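Local atomic coordinates of elafin (Homo sapiens, PDB entry 1FLE), a protein that inhibits neutrophil and pancreatic elastases as a skin-derived inhibitor and may prevent elastase-mediated tissue proteolysis. Residues B[19-25]-B[46-50]. Residue numbers count along the deposited sequence, not the author numbering.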
loop_
_atom_site.group_PDB
_atom_site.type_symbol
_atom_site.label_atom_id
_atom_site.label_comp_id
_atom_site.label_asym_id
_atom_site.label_seq_id
_atom_site.Cartn_x
_atom_site.Cartn_y
_atom_site.Cartn_z
ATOM N N ILE B 19 18.925 4.645 -2.823
ATOM C CA ILE B 19 17.578 4.147 -3.277
ATOM C C ILE B 19 16.661 5.289 -2.862
ATOM O O ILE B 19 16.623 5.624 -1.670
ATOM C CB ILE B 19 17.344 2.703 -2.798
ATOM C CG1 ILE B 19 18.183 1.674 -3.606
ATOM C CG2 ILE B 19 15.845 2.246 -2.811
ATOM C CD1 ILE B 19 19.554 1.256 -3.015
ATOM N N LEU B 20 16.012 5.988 -3.813
ATOM C CA LEU B 20 15.152 7.098 -3.357
ATOM C C LEU B 20 13.682 6.805 -3.189
ATOM O O LEU B 20 12.952 7.799 -3.083
ATOM C CB LEU B 20 15.457 8.427 -4.073
ATOM C CG LEU B 20 15.221 9.637 -3.120
ATOM C CD1 LEU B 20 16.436 10.565 -3.186
ATOM C CD2 LEU B 20 13.896 10.311 -3.514
ATOM N N ILE B 21 13.251 5.578 -3.132
ATOM C CA ILE B 21 11.837 5.260 -2.882
ATOM C C ILE B 21 11.811 4.395 -1.599
ATOM O O ILE B 21 12.750 3.614 -1.309
ATOM C CB ILE B 21 11.143 4.617 -4.091
ATOM C CG1 ILE B 21 11.567 3.119 -4.196
ATOM C CG2 ILE B 21 11.413 5.326 -5.452
ATOM C CD1 ILE B 21 10.980 2.410 -5.433
ATOM N N ARG B 22 10.726 4.558 -0.864
ATOM C CA ARG B 22 10.521 3.820 0.377
ATOM C C ARG B 22 9.115 3.211 0.363
ATOM O O ARG B 22 8.166 3.929 0.043
ATOM C CB ARG B 22 10.686 4.681 1.624
ATOM C CG ARG B 22 11.970 4.562 2.432
ATOM C CD ARG B 22 11.627 4.381 3.914
ATOM N NE ARG B 22 11.214 3.035 4.163
ATOM C CZ ARG B 22 10.561 2.264 5.010
ATOM N NH1 ARG B 22 9.953 2.621 6.131
ATOM N NH2 ARG B 22 10.525 0.922 4.711
ATOM N N CYS B 23 9.016 1.933 0.686
ATOM C CA CYS B 23 7.643 1.326 0.746
ATOM C C CYS B 23 6.964 2.088 1.886
ATOM O O CYS B 23 7.633 2.597 2.812
ATOM C CB CYS B 23 7.691 -0.148 0.913
ATOM S SG CYS B 23 8.513 -0.639 2.509
ATOM N N ALA B 24 5.681 2.263 1.802
ATOM C CA ALA B 24 4.977 3.087 2.782
ATOM C C ALA B 24 4.531 2.273 4.002
ATOM O O ALA B 24 3.385 2.444 4.493
ATOM C CB ALA B 24 3.868 3.844 2.033
ATOM N N MET B 25 5.471 1.429 4.440
ATOM C CA MET B 25 5.342 0.521 5.590
ATOM C C MET B 25 6.522 0.735 6.583
ATOM O O MET B 25 7.680 0.917 6.240
ATOM C CB MET B 25 5.364 -0.948 5.139
ATOM C CG MET B 25 4.699 -1.846 6.149
ATOM S SD MET B 25 4.896 -3.583 5.650
ATOM C CE MET B 25 6.651 -3.718 5.337
ATOM N N GLU B 46 20.505 -0.582 2.319
ATOM C CA GLU B 46 19.130 -0.061 2.538
ATOM C C GLU B 46 18.480 -0.051 1.149
ATOM O O GLU B 46 18.971 0.665 0.243
ATOM C CB GLU B 46 19.272 1.383 3.035
ATOM C CG GLU B 46 20.559 1.822 3.746
ATOM C CD GLU B 46 21.928 1.748 3.142
ATOM O OE1 GLU B 46 22.383 2.456 2.229
ATOM O OE2 GLU B 46 22.649 0.859 3.697
ATOM N N GLY B 47 17.496 -0.901 0.987
ATOM C CA GLY B 47 16.771 -1.036 -0.279
ATOM C C GLY B 47 15.520 -0.150 -0.250
ATOM O O GLY B 47 15.343 0.813 0.542
ATOM N N SER B 48 14.615 -0.465 -1.154
ATOM C CA SER B 48 13.311 0.171 -1.336
ATOM C C SER B 48 12.300 -0.267 -0.267
ATOM O O SER B 48 11.306 0.461 -0.011
ATOM C CB SER B 48 12.818 -0.122 -2.748
ATOM O OG SER B 48 12.499 -1.535 -2.823
ATOM N N CYS B 49 12.491 -1.418 0.357
ATOM C CA CYS B 49 11.598 -1.918 1.427
ATOM C C CYS B 49 12.351 -2.830 2.405
ATOM O O CYS B 49 11.969 -3.987 2.635
ATOM C CB CYS B 49 10.334 -2.562 0.878
ATOM S SG CYS B 49 8.957 -2.598 2.037
ATOM N N GLY B 50 13.372 -2.305 3.035
ATOM C CA GLY B 50 14.183 -3.113 3.990
ATOM C C GLY B 50 15.588 -3.296 3.437
ATOM O O GLY B 50 15.860 -2.857 2.299
#
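A disulfide and one backbone hydrogen bond tie the extended segment 19-25 to segment 46-50 in the elastase-inhibitor domain of elafin. Cys23 SG and Cys49 SG lie 2.1 Å apart with chi3 at 74°, forming one of the four bridges of the WAP four-disulfide core. Beside this bridge, the amide N of Cys23 donates to the carbonyl O of Ser48 at 2.8 Å. Two CA-H...O contacts, Arg22 CA to Ser48 O and Ser48 CA to Ile21 O, both 3.5 Å, accompany the close approach of the backbones at Ser48. Van der Waals packing flanks them: Ile19 CG2 and Ile21 CG1 each come within 3.8 Å of Ser48 CB, and Met25 CE within 4.2 Å of Cys49 SG. The turn is closed by Gly47 N bonding to Gly50 O at 2.9 Å, and a side chain at either glycine would clash with backbone carbonyl oxygen. Residues 47-50 link antiparallel strands 43-46 and 51-54, and Ile19 also touches Phe54 of the latter. Ser48 OG hydrogen-bonds to elastase backbone. Strand 21-23 runs past the turn and, through Arg22 and Cys23, pairs antiparallel with a strand of elastase as part of the inhibitory binding loop.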